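Local structure of ferulic acid decarboxylase 1 (Candida dubliniensis, 4ZAD) at residues P195-Q200 with C403-C407; L276-V282 with H300-R306; S339-K343 with E357-T361. The protein catalyses the reversible decarboxylation of aromatic acids such as ferulic, p-coumaric and cinnamic acid to their vinyl derivatives, using prenylated FMN and manganese. All blocks are in the same frame, centred on the assembly; numbering follows the deposited sequence.

Overall arrangement
Running from the N terminus, the chain first passes 195-200, at the start of helix 197-207, and opens a loop that 403-407 closes some 200 residues later; contacts 2 and 3 are both nested inside it. Contact 2 comes first, where the strands around the corner at 278 and 279 pair with strand 300-312 of the antiparallel sheet. Contact 3 follows in series, setting helix 334-347 against strand 356-360. Contact 1 joins these two regions beside the phosphate end of the cofactor: Lys-199 packs on Arg-278 of contact 2, and Val-406 and Cys-407 pack on Thr-342 of contact 3. The centres of contacts 2 and 3 are about 34 Å apart.

Contact 1 of 3, residues P195-Q200 with C403-C407; sequences PQHVKQ and CYKVC. With 4LU (1-deoxy-5-O-phosphono-1-(3,3,4,5-tetramethyl-9,11-dioxo-2,3,8,9,10,11-hexahydro-7H-quinolino[1,8-fg]pteridin-12-ium-7-y l)-D-ribitol), chain E.
The phosphate and ribityl end of the prenylated FMN pocket is built here from two distant parts of the chain, with Gln-196 and His-197 meeting Lys-405 around the cofactor. Lys-405 has CG anti to the backbone N (chi1 163°) and stays extended to CE, then bends at chi4, and this turn sets NZ 2.7 Å from 4LU O3P, where it donates a hydrogen bond. On the way its chain slants across Pro-195, whose CG lies 3.7 Å from Lys-405 CB, and passes over one face of the His-197 ring. That last approach is a CH-pi contact: Lys-405 CE stands 4.0 Å from the ring centroid, 15° off the normal. Gln-196, at the N-cap position of helix 197-207, crosses Lys-405 at about a right angle. Its bent chain brings NE2 to two cofactor atoms, donating to 4LU O3' at 3.0 Å (N-H...O 167°) and to O2 of the flavin ring system. Its OE1 accepts from a water that in turn accepts from Lys-405 NZ, at 2.7 Å from that NZ, and also bonds 4LU O3'. A second grip on the phosphate comes from the backbone, where His-197 N donates to O1P over 2.8 Å. Pro-195 CB also touches Tyr-404 CE2 at 3.8 Å, while the tyrosine hydroxyl is hydrogen-bonded to Asp-236. The imidazole of His-197 reaches a bound manganese ion, whose site also holds Asn-174 and Glu-240. Chemically, the phosphate and metal sites are neighbours, bridged in space by the lysine chain lying on the imidazole; a lysine ammonium and a backbone N-H at a helix start, both donating to the phosphate, would be expected to offset its negative charge.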
loop_
_atom_site.group_PDB
_atom_site.type_symbol
_atom_site.label_atom_id
_atom_site.label_comp_id
_atom_site.label_asym_id
_atom_site.label_seq_id
_atom_site.Cartn_x
_atom_site.Cartn_y
_atom_site.Cartn_z
ATOM N N PRO A 195 -4.237 25.260 14.549
ATOM C CA PRO A 195 -5.345 26.240 14.559
ATOM C C PRO A 195 -6.657 25.638 15.080
ATOM O O PRO A 195 -7.752 26.043 14.643
ATOM C CB PRO A 195 -5.496 26.590 13.082
ATOM C CG PRO A 195 -5.211 25.225 12.372
ATOM C CD PRO A 195 -4.291 24.409 13.345
ATOM N N GLN A 196 -6.535 24.687 16.013
ATOM C CA GLN A 196 -7.693 23.956 16.511
ATOM C C GLN A 196 -8.674 24.847 17.252
ATOM O O GLN A 196 -8.295 25.791 17.957
ATOM C CB GLN A 196 -7.261 22.800 17.409
ATOM C CG GLN A 196 -6.406 21.793 16.677
ATOM C CD GLN A 196 -7.151 21.076 15.559
ATOM O OE1 GLN A 196 -7.331 21.627 14.451
ATOM N NE2 GLN A 196 -7.606 19.851 15.843
ATOM N N HIS A 197 -9.950 24.528 17.123
ATOM C CA HIS A 197 -10.933 25.370 17.757
ATOM C C HIS A 197 -10.844 25.489 19.284
ATOM O O HIS A 197 -11.130 26.549 19.819
ATOM C CB HIS A 197 -12.339 25.001 17.275
ATOM C CG HIS A 197 -12.572 25.383 15.849
ATOM N ND1 HIS A 197 -11.745 26.265 15.194
ATOM C CD2 HIS A 197 -13.544 25.051 14.974
ATOM C CE1 HIS A 197 -12.182 26.443 13.966
ATOM N NE2 HIS A 197 -13.276 25.720 13.808
ATOM N N VAL A 198 -10.426 24.435 19.983
ATOM C CA VAL A 198 -10.237 24.559 21.447
ATOM C C VAL A 198 -9.304 25.725 21.753
ATOM O O VAL A 198 -9.486 26.383 22.771
ATOM C CB VAL A 198 -9.713 23.280 22.141
ATOM C CG1 VAL A 198 -10.778 22.214 22.187
ATOM C CG2 VAL A 198 -8.522 22.754 21.445
ATOM N N LYS A 199 -8.331 25.977 20.862
ATOM C CA LYS A 199 -7.422 27.132 20.972
ATOM C C LYS A 199 -7.997 28.451 20.474
ATOM O O LYS A 199 -7.890 29.425 21.152
ATOM C CB LYS A 199 -6.115 26.871 20.215
ATOM C CG LYS A 199 -5.164 28.043 20.208
ATOM C CD LYS A 199 -3.751 27.632 20.529
ATOM C CE LYS A 199 -2.861 28.874 20.806
ATOM N NZ LYS A 199 -3.110 29.954 19.785
ATOM N N GLN A 200 -8.568 28.481 19.272
ATOM C CA GLN A 200 -9.276 29.664 18.774
ATOM C C GLN A 200 -10.209 30.276 19.806
ATOM O O GLN A 200 -10.141 31.484 20.087
ATOM C CB GLN A 200 -10.039 29.368 17.472
ATOM C CG GLN A 200 -9.107 29.377 16.271
ATOM C CD GLN A 200 -9.792 29.226 14.925
ATOM O OE1 GLN A 200 -9.432 28.325 14.153
ATOM N NE2 GLN A 200 -10.758 30.093 14.626
ATOM N N CYS A 403 -9.719 26.130 3.653
ATOM C CA CYS A 403 -9.088 24.861 3.998
ATOM C C CYS A 403 -7.797 24.917 4.863
ATOM O O CYS A 403 -7.258 23.889 5.213
ATOM C CB CYS A 403 -8.758 24.144 2.708
ATOM S SG CYS A 403 -10.143 24.016 1.597
ATOM N N TYR A 404 -7.320 26.107 5.209
ATOM C CA TYR A 404 -6.065 26.253 5.927
ATOM C C TYR A 404 -5.966 25.343 7.141
ATOM O O TYR A 404 -4.939 24.714 7.348
ATOM C CB TYR A 404 -5.826 27.725 6.337
ATOM C CG TYR A 404 -6.498 28.154 7.602
ATOM C CD1 TYR A 404 -7.833 28.493 7.599
ATOM C CD2 TYR A 404 -5.800 28.203 8.818
ATOM C CE1 TYR A 404 -8.482 28.891 8.772
ATOM C CE2 TYR A 404 -6.455 28.619 10.019
ATOM C CZ TYR A 404 -7.795 28.947 9.978
ATOM O OH TYR A 404 -8.503 29.341 11.096
ATOM N N LYS A 405 -7.033 25.280 7.926
ATOM C CA LYS A 405 -7.115 24.390 9.051
ATOM C C LYS A 405 -7.575 22.965 8.660
ATOM O O LYS A 405 -7.027 21.941 9.161
ATOM C CB LYS A 405 -8.115 24.953 10.060
ATOM C CG LYS A 405 -8.585 23.931 11.084
ATOM C CD LYS A 405 -9.357 24.562 12.244
ATOM C CE LYS A 405 -9.843 23.484 13.217
ATOM N NZ LYS A 405 -10.782 22.554 12.561
ATOM N N VAL A 406 -8.610 22.897 7.818
ATOM C CA VAL A 406 -9.257 21.626 7.511
ATOM C C VAL A 406 -8.205 20.610 7.083
ATOM O O VAL A 406 -8.169 19.487 7.628
ATOM C CB VAL A 406 -10.308 21.751 6.399
ATOM C CG1 VAL A 406 -10.611 20.395 5.817
ATOM C CG2 VAL A 406 -11.577 22.501 6.894
ATOM N N CYS A 407 -7.353 21.011 6.133
ATOM C CA CYS A 407 -6.332 20.125 5.561
ATOM C C CYS A 407 -4.968 20.167 6.272
ATOM O O CYS A 407 -3.991 19.666 5.751
ATOM C CB CYS A 407 -6.125 20.441 4.070
ATOM S SG CYS A 407 -7.623 20.243 3.077
HETATM C C9 4LU E . -9.745 13.117 16.796
HETATM C C8 4LU E . -10.316 11.949 17.318
HETATM C C7 4LU E . -9.736 11.299 18.417
HETATM C C10 4LU E . -7.591 15.866 17.985
HETATM C C6 4LU E . -8.455 11.840 18.955
HETATM N N3 4LU E . -5.869 17.296 19.549
HETATM C C2 4LU E . -6.589 17.924 18.611
HETATM C C13 4LU E . -8.637 11.603 21.311
HETATM C C5 4LU E . -7.798 11.225 20.113
HETATM C C1 4LU E . -6.090 13.041 19.821
HETATM O O2 4LU E . -6.448 19.150 18.511
HETATM N N1 4LU E . -7.441 17.216 17.831
HETATM C C4 4LU E . -5.961 15.963 19.733
HETATM O O4 4LU E . -5.228 15.513 20.646
HETATM C C4A 4LU E . -6.810 15.207 18.959
HETATM N N5 4LU E . -6.729 13.630 18.850
HETATM C C3 4LU E . -6.557 11.897 20.458
HETATM C C12 4LU E . -7.689 9.705 20.049
HETATM C C5A 4LU E . -7.875 13.055 18.327
HETATM C C7M 4LU E . -10.327 10.056 19.030
HETATM C C8M 4LU E . -11.594 11.473 16.679
HETATM C C9A 4LU E . -8.643 13.765 17.375
HETATM N N10 4LU E . -8.470 15.183 17.200
HETATM C "C1'" 4LU E . -8.734 15.820 15.902
HETATM C "C2'" 4LU E . -9.901 16.790 16.083
HETATM O "O2'" 4LU E . -10.953 16.113 16.799
HETATM C "C3'" 4LU E . -10.411 17.348 14.748
HETATM O "O3'" 4LU E . -9.373 18.123 14.113
HETATM C "C4'" 4LU E . -11.670 18.226 14.922
HETATM O "O4'" 4LU E . -11.893 18.976 13.724
HETATM C "C5'" 4LU E . -11.509 19.234 16.073
HETATM O "O5'" 4LU E . -12.616 20.098 16.229
HETATM P P 4LU E . -12.618 21.614 15.757
HETATM O O2P 4LU E . -13.941 22.036 16.395
HETATM O O3P 4LU E . -12.571 21.505 14.217
HETATM O O1P 4LU E . -11.371 22.245 16.339
HETATM O O HOH W 1 -8.991 20.474 12.507
#

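Contact 2 of 3, residues L276-V282 with H300-R306; sequences LDRDTLV and HTQPLYR
Asp-277 OD2 is gripped twice by Arg-306, whose NE and NH2 both donate to this one oxygen in a side-on salt bridge. NE lies 3.0 Å from OD2 and meets its anti lone pair, with an N-H...O angle of 157°. NH2, 3.2 Å from the same OD2, comes from above the carboxylate plane. The oxygen sits at the edge of the guanidinium, within its plane, although the two planes are turned 58° from each other. Asp-277 holds its carboxylate here with CG anti to the backbone N, and its other oxygen, OD1, accepts from Asp-279 N in an Asx turn, so both carboxylate oxygens are engaged at the corner.

The backbone evidence for pairing lies on both sides of that corner. Before it, Asp-277 and Leu-304 exchange two bonds, Asp-277 N meeting Leu-304 O and Leu-304 N meeting Asp-277 O at 3.1 Å in an almost straight line. After it, Val-282 and Gln-302 form another antiparallel hydrogen-bonded pair, with Gln-302 N 2.7 Å from Val-282 O.

Apolar contacts are found on both faces. Leu-276 CD1 stands over the centre of the Tyr-305 ring, 3.7 Å from its centroid and 2° off the normal, a face-on CH-pi contact; the same methyl touches Pro-303 CB. Trp-163 stacks with the same tyrosine, and Phe-216 meets it edge-to-face. On the face of Asp-277 and Leu-304, Val-282 CG2 lies 4.0 Å from Leu-304 CD1, the two side chains crossing at about a right angle. Two successive strands, 270-277 and 280-284, joined by a corner, each pair antiparallel with the long strand 300-312, as part of the nine-stranded antiparallel sheet of the Rift-related domain.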
loop_
_atom_site.group_PDB
_atom_site.type_symbol
_atom_site.label_atom_id
_atom_site.label_comp_id
_atom_site.label_asym_id
_atom_site.label_seq_id
_atom_site.Cartn_x
_atom_site.Cartn_y
_atom_site.Cartn_z
ATOM N N LEU A 276 -10.850 25.847 32.039
ATOM C CA LEU A 276 -9.595 25.706 31.283
ATOM C C LEU A 276 -8.725 26.895 31.664
ATOM O O LEU A 276 -9.151 28.058 31.555
ATOM C CB LEU A 276 -9.817 25.663 29.751
ATOM C CG LEU A 276 -8.540 25.870 28.918
ATOM C CD1 LEU A 276 -7.446 24.808 29.292
ATOM C CD2 LEU A 276 -8.767 25.917 27.421
ATOM N N ASP A 277 -7.511 26.584 32.121
ATOM C CA ASP A 277 -6.609 27.580 32.647
ATOM C C ASP A 277 -5.468 27.709 31.697
ATOM O O ASP A 277 -4.582 26.873 31.620
ATOM C CB ASP A 277 -6.130 27.181 34.037
ATOM C CG ASP A 277 -5.365 28.280 34.741
ATOM O OD1 ASP A 277 -4.826 29.189 34.091
ATOM O OD2 ASP A 277 -5.259 28.200 35.975
ATOM N N ARG A 278 -5.486 28.793 30.949
ATOM C CA ARG A 278 -4.515 28.940 29.901
ATOM C C ARG A 278 -3.304 29.750 30.394
ATOM O O ARG A 278 -2.326 30.022 29.625
ATOM C CB ARG A 278 -5.181 29.526 28.661
ATOM C CG ARG A 278 -4.362 29.222 27.424
ATOM C CD ARG A 278 -5.084 28.415 26.346
ATOM N NE ARG A 278 -5.391 29.292 25.232
ATOM C CZ ARG A 278 -4.479 29.931 24.502
ATOM N NH1 ARG A 278 -3.189 29.797 24.729
ATOM N NH2 ARG A 278 -4.880 30.725 23.537
ATOM N N ASP A 279 -3.363 30.074 31.685
ATOM C CA ASP A 279 -2.356 30.842 32.377
ATOM C C ASP A 279 -1.379 29.947 33.110
ATOM O O ASP A 279 -0.425 30.433 33.704
ATOM C CB ASP A 279 -3.016 31.753 33.422
ATOM C CG ASP A 279 -3.722 32.929 32.821
ATOM O OD1 ASP A 279 -3.900 32.986 31.582
ATOM O OD2 ASP A 279 -4.086 33.830 33.616
ATOM N N THR A 280 -1.625 28.647 33.132
ATOM C CA THR A 280 -0.662 27.763 33.806
ATOM C C THR A 280 -0.361 26.592 32.901
ATOM O O THR A 280 -1.263 25.906 32.479
ATOM C CB THR A 280 -1.103 27.263 35.231
ATOM O OG1 THR A 280 -1.319 25.851 35.213
ATOM C CG2 THR A 280 -2.350 27.994 35.766
ATOM N N LEU A 281 0.913 26.386 32.619
ATOM C CA LEU A 281 1.349 25.286 31.808
ATOM C C LEU A 281 1.736 24.124 32.692
ATOM O O LEU A 281 2.240 24.333 33.798
ATOM C CB LEU A 281 2.531 25.717 30.965
ATOM C CG LEU A 281 2.194 26.846 30.007
ATOM C CD1 LEU A 281 3.423 27.164 29.131
ATOM C CD2 LEU A 281 0.887 26.532 29.163
ATOM N N VAL A 282 1.473 22.905 32.219
ATOM C CA VAL A 282 1.886 21.685 32.914
ATOM C C VAL A 282 2.396 20.652 31.875
ATOM O O VAL A 282 2.180 20.825 30.660
ATOM C CB VAL A 282 0.728 21.082 33.781
ATOM C CG1 VAL A 282 0.138 22.105 34.711
ATOM C CG2 VAL A 282 -0.369 20.480 32.903
ATOM N N HIS A 300 6.446 18.170 26.330
ATOM C CA HIS A 300 6.081 19.565 26.159
ATOM C C HIS A 300 4.999 19.937 27.148
ATOM O O HIS A 300 4.381 19.066 27.773
ATOM C CB HIS A 300 5.665 19.901 24.714
ATOM C CG HIS A 300 4.422 19.200 24.226
ATOM N ND1 HIS A 300 3.419 18.748 25.065
ATOM C CD2 HIS A 300 3.997 18.932 22.963
ATOM C CE1 HIS A 300 2.454 18.207 24.345
ATOM N NE2 HIS A 300 2.776 18.313 23.068
ATOM N N THR A 301 4.798 21.245 27.283
ATOM C CA THR A 301 3.877 21.809 28.256
ATOM C C THR A 301 2.577 22.202 27.608
ATOM O O THR A 301 2.587 22.652 26.464
ATOM C CB THR A 301 4.462 23.079 28.871
ATOM O OG1 THR A 301 4.767 24.043 27.837
ATOM C CG2 THR A 301 5.705 22.723 29.653
ATOM N N GLN A 302 1.478 22.081 28.351
ATOM C CA GLN A 302 0.145 22.361 27.808
ATOM C C GLN A 302 -0.766 22.923 28.920
ATOM O O GLN A 302 -0.523 22.693 30.118
ATOM C CB GLN A 302 -0.485 21.084 27.145
ATOM C CG GLN A 302 0.153 20.580 25.812
ATOM C CD GLN A 302 0.000 21.536 24.642
ATOM O OE1 GLN A 302 0.923 21.714 23.831
ATOM N NE2 GLN A 302 -1.163 22.179 24.551
ATOM N N PRO A 303 -1.827 23.663 28.532
ATOM C CA PRO A 303 -2.733 24.277 29.517
ATOM C C PRO A 303 -3.427 23.266 30.429
ATOM O O PRO A 303 -3.320 22.055 30.206
ATOM C CB PRO A 303 -3.762 25.040 28.655
ATOM C CG PRO A 303 -3.448 24.833 27.313
ATOM C CD PRO A 303 -2.111 24.146 27.172
ATOM N N LEU A 304 -4.128 23.766 31.439
ATOM C CA LEU A 304 -4.668 22.898 32.486
ATOM C C LEU A 304 -6.126 23.115 32.674
ATOM O O LEU A 304 -6.540 24.254 32.904
ATOM C CB LEU A 304 -3.990 23.162 33.840
ATOM C CG LEU A 304 -4.344 22.188 34.952
ATOM C CD1 LEU A 304 -3.993 20.722 34.562
ATOM C CD2 LEU A 304 -3.619 22.603 36.247
ATOM N N TYR A 305 -6.883 22.018 32.592
ATOM C CA TYR A 305 -8.319 22.033 32.797
ATOM C C TYR A 305 -8.568 21.628 34.221
ATOM O O TYR A 305 -8.242 20.502 34.607
ATOM C CB TYR A 305 -9.025 21.022 31.902
ATOM C CG TYR A 305 -8.939 21.237 30.410
ATOM C CD1 TYR A 305 -7.836 20.825 29.699
ATOM C CD2 TYR A 305 -10.013 21.775 29.693
ATOM C CE1 TYR A 305 -7.766 20.969 28.331
ATOM C CE2 TYR A 305 -9.953 21.928 28.305
ATOM C CZ TYR A 305 -8.826 21.511 27.639
ATOM O OH TYR A 305 -8.737 21.639 26.265
ATOM N N ARG A 306 -9.159 22.524 34.996
ATOM C CA ARG A 306 -9.403 22.283 36.400
ATOM C C ARG A 306 -10.820 21.875 36.487
ATOM O O ARG A 306 -11.690 22.669 36.198
ATOM C CB ARG A 306 -9.190 23.548 37.207
ATOM C CG ARG A 306 -7.828 24.241 36.940
ATOM C CD ARG A 306 -7.605 25.482 37.888
ATOM N NE ARG A 306 -6.277 26.048 37.721
ATOM C CZ ARG A 306 -5.171 25.577 38.303
ATOM N NH1 ARG A 306 -5.231 24.509 39.121
ATOM N NH2 ARG A 306 -3.988 26.173 38.055
#

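Contact 3 of 3, residues S339-K343 with E357-T361; sequences SAETK and EDVFT
Lys-343 and Asp-358 form a salt bridge where helix 334-347 meets strand 356-360, the short segments running at 148° with axes 7.5 Å apart. In this ionic contact Lys-343 NZ lies 3.1 Å from Asp-358 OD1 and meets the oxygen nearly end-on to its C-O bond. The lysine chain, bent at chi2 and again at chi4 (49°), places NZ at the carboxylate, and its CE also passes 3.6 Å from Glu-357 O. Each charge also has a strong partner on helix 99-108, Asp-104 for Lys-343 and Lys-100 for Asp-358, so the bridge belongs to a wider network in which the four charges alternate in sign.

The hydrogen bond is less secure. Ser-339 OG accepts from Thr-361 N at 3.1 Å, but the 125° N-H...O angle makes it weak; the hydroxyl's stronger bond goes to Gly-335 O, one turn earlier in the helix. With OG anti to its own carbonyl carbon (chi1 -62°), the serine points it at the strand's end.

Between these lies van der Waals packing of the Val-359 CG2 methyl on the helix backbone, 3.3 Å from Ser-339 O, with Thr-342 CB its apolar neighbour at 4.2 Å. Leu-370 of the neighbouring strand 369-374 touches Ser-339, Thr-342 and Val-359 alike, extending this layer. On the other side of the strand Phe-360 stacks with Phe-423. The arrangement is that of a helix lying against the edge strand of the five-stranded mixed sheet in the C-terminal domain, a helix-on-sheet packing.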
loop_
_atom_site.group_PDB
_atom_site.type_symbol
_atom_site.label_atom_id
_atom_site.label_comp_id
_atom_site.label_asym_id
_atom_site.label_seq_id
_atom_site.Cartn_x
_atom_site.Cartn_y
_atom_site.Cartn_z
ATOM N N SER A 339 -11.827 14.246 5.005
ATOM C CA SER A 339 -12.220 13.947 3.619
ATOM C C SER A 339 -13.580 14.536 3.284
ATOM O O SER A 339 -13.744 15.131 2.228
ATOM C CB SER A 339 -12.275 12.436 3.362
ATOM O OG SER A 339 -11.016 11.879 3.542
ATOM N N ALA A 340 -14.537 14.328 4.189
ATOM C CA ALA A 340 -15.873 14.839 4.029
ATOM C C ALA A 340 -15.879 16.360 4.004
ATOM O O ALA A 340 -16.432 16.948 3.087
ATOM C CB ALA A 340 -16.767 14.327 5.111
ATOM N N GLU A 341 -15.257 17.021 4.966
ATOM C CA GLU A 341 -15.261 18.468 4.866
ATOM C C GLU A 341 -14.539 18.964 3.590
ATOM O O GLU A 341 -14.984 19.917 2.973
ATOM C CB GLU A 341 -14.711 19.134 6.107
ATOM C CG GLU A 341 -14.779 20.681 6.101
ATOM C CD GLU A 341 -16.167 21.274 6.353
ATOM O OE1 GLU A 341 -17.181 20.553 6.286
ATOM O OE2 GLU A 341 -16.248 22.500 6.604
ATOM N N THR A 342 -13.459 18.322 3.163
ATOM C CA THR A 342 -12.756 18.807 1.995
ATOM C C THR A 342 -13.610 18.612 0.724
ATOM O O THR A 342 -13.551 19.415 -0.231
ATOM C CB THR A 342 -11.397 18.158 1.851
ATOM O OG1 THR A 342 -10.678 18.275 3.090
ATOM C CG2 THR A 342 -10.606 18.830 0.723
ATOM N N LYS A 343 -14.433 17.561 0.729
ATOM C CA LYS A 343 -15.350 17.332 -0.392
ATOM C C LYS A 343 -16.336 18.490 -0.392
ATOM O O LYS A 343 -16.537 19.105 -1.400
ATOM C CB LYS A 343 -16.111 16.015 -0.249
ATOM C CG LYS A 343 -16.293 15.245 -1.512
ATOM C CD LYS A 343 -17.222 15.877 -2.551
ATOM C CE LYS A 343 -17.921 14.741 -3.443
ATOM N NZ LYS A 343 -18.568 13.579 -2.622
ATOM N N GLU A 357 -14.282 14.434 -8.363
ATOM C CA GLU A 357 -15.387 13.509 -8.104
ATOM C C GLU A 357 -15.518 13.094 -6.656
ATOM O O GLU A 357 -16.622 12.842 -6.178
ATOM C CB GLU A 357 -15.243 12.263 -8.959
ATOM C CG GLU A 357 -15.834 12.451 -10.366
ATOM C CD GLU A 357 -15.650 11.221 -11.256
ATOM O OE1 GLU A 357 -15.798 10.081 -10.745
ATOM O OE2 GLU A 357 -15.352 11.397 -12.463
ATOM N N ASP A 358 -14.386 13.003 -5.962
ATOM C CA ASP A 358 -14.308 12.417 -4.619
ATOM C C ASP A 358 -12.919 12.672 -4.066
ATOM O O ASP A 358 -11.976 12.875 -4.826
ATOM C CB ASP A 358 -14.571 10.912 -4.665
ATOM C CG ASP A 358 -16.025 10.538 -4.391
ATOM O OD1 ASP A 358 -16.771 11.303 -3.731
ATOM O OD2 ASP A 358 -16.422 9.444 -4.834
ATOM N N VAL A 359 -12.806 12.723 -2.744
ATOM C CA VAL A 359 -11.521 12.754 -2.077
ATOM C C VAL A 359 -11.585 11.803 -0.897
ATOM O O VAL A 359 -12.642 11.619 -0.301
ATOM C CB VAL A 359 -11.108 14.183 -1.603
ATOM C CG1 VAL A 359 -11.400 15.216 -2.684
ATOM C CG2 VAL A 359 -11.766 14.560 -0.291
ATOM N N PHE A 360 -10.457 11.186 -0.561
ATOM C CA PHE A 360 -10.422 10.279 0.549
ATOM C C PHE A 360 -9.027 10.160 1.034
ATOM O O PHE A 360 -8.096 10.274 0.242
ATOM C CB PHE A 360 -10.906 8.913 0.122
ATOM C CG PHE A 360 -10.882 7.899 1.216
ATOM C CD1 PHE A 360 -11.641 8.086 2.336
ATOM C CD2 PHE A 360 -10.097 6.773 1.113
ATOM C CE1 PHE A 360 -11.652 7.153 3.343
ATOM C CE2 PHE A 360 -10.053 5.860 2.120
ATOM C CZ PHE A 360 -10.843 6.047 3.253
ATOM N N THR A 361 -8.901 9.973 2.350
ATOM C CA THR A 361 -7.609 9.797 3.033
ATOM C C THR A 361 -7.383 8.315 3.228
ATOM O O THR A 361 -8.025 7.698 4.092
ATOM C CB THR A 361 -7.594 10.397 4.433
ATOM O OG1 THR A 361 -8.787 9.990 5.105
ATOM C CG2 THR A 361 -7.478 11.912 4.399
#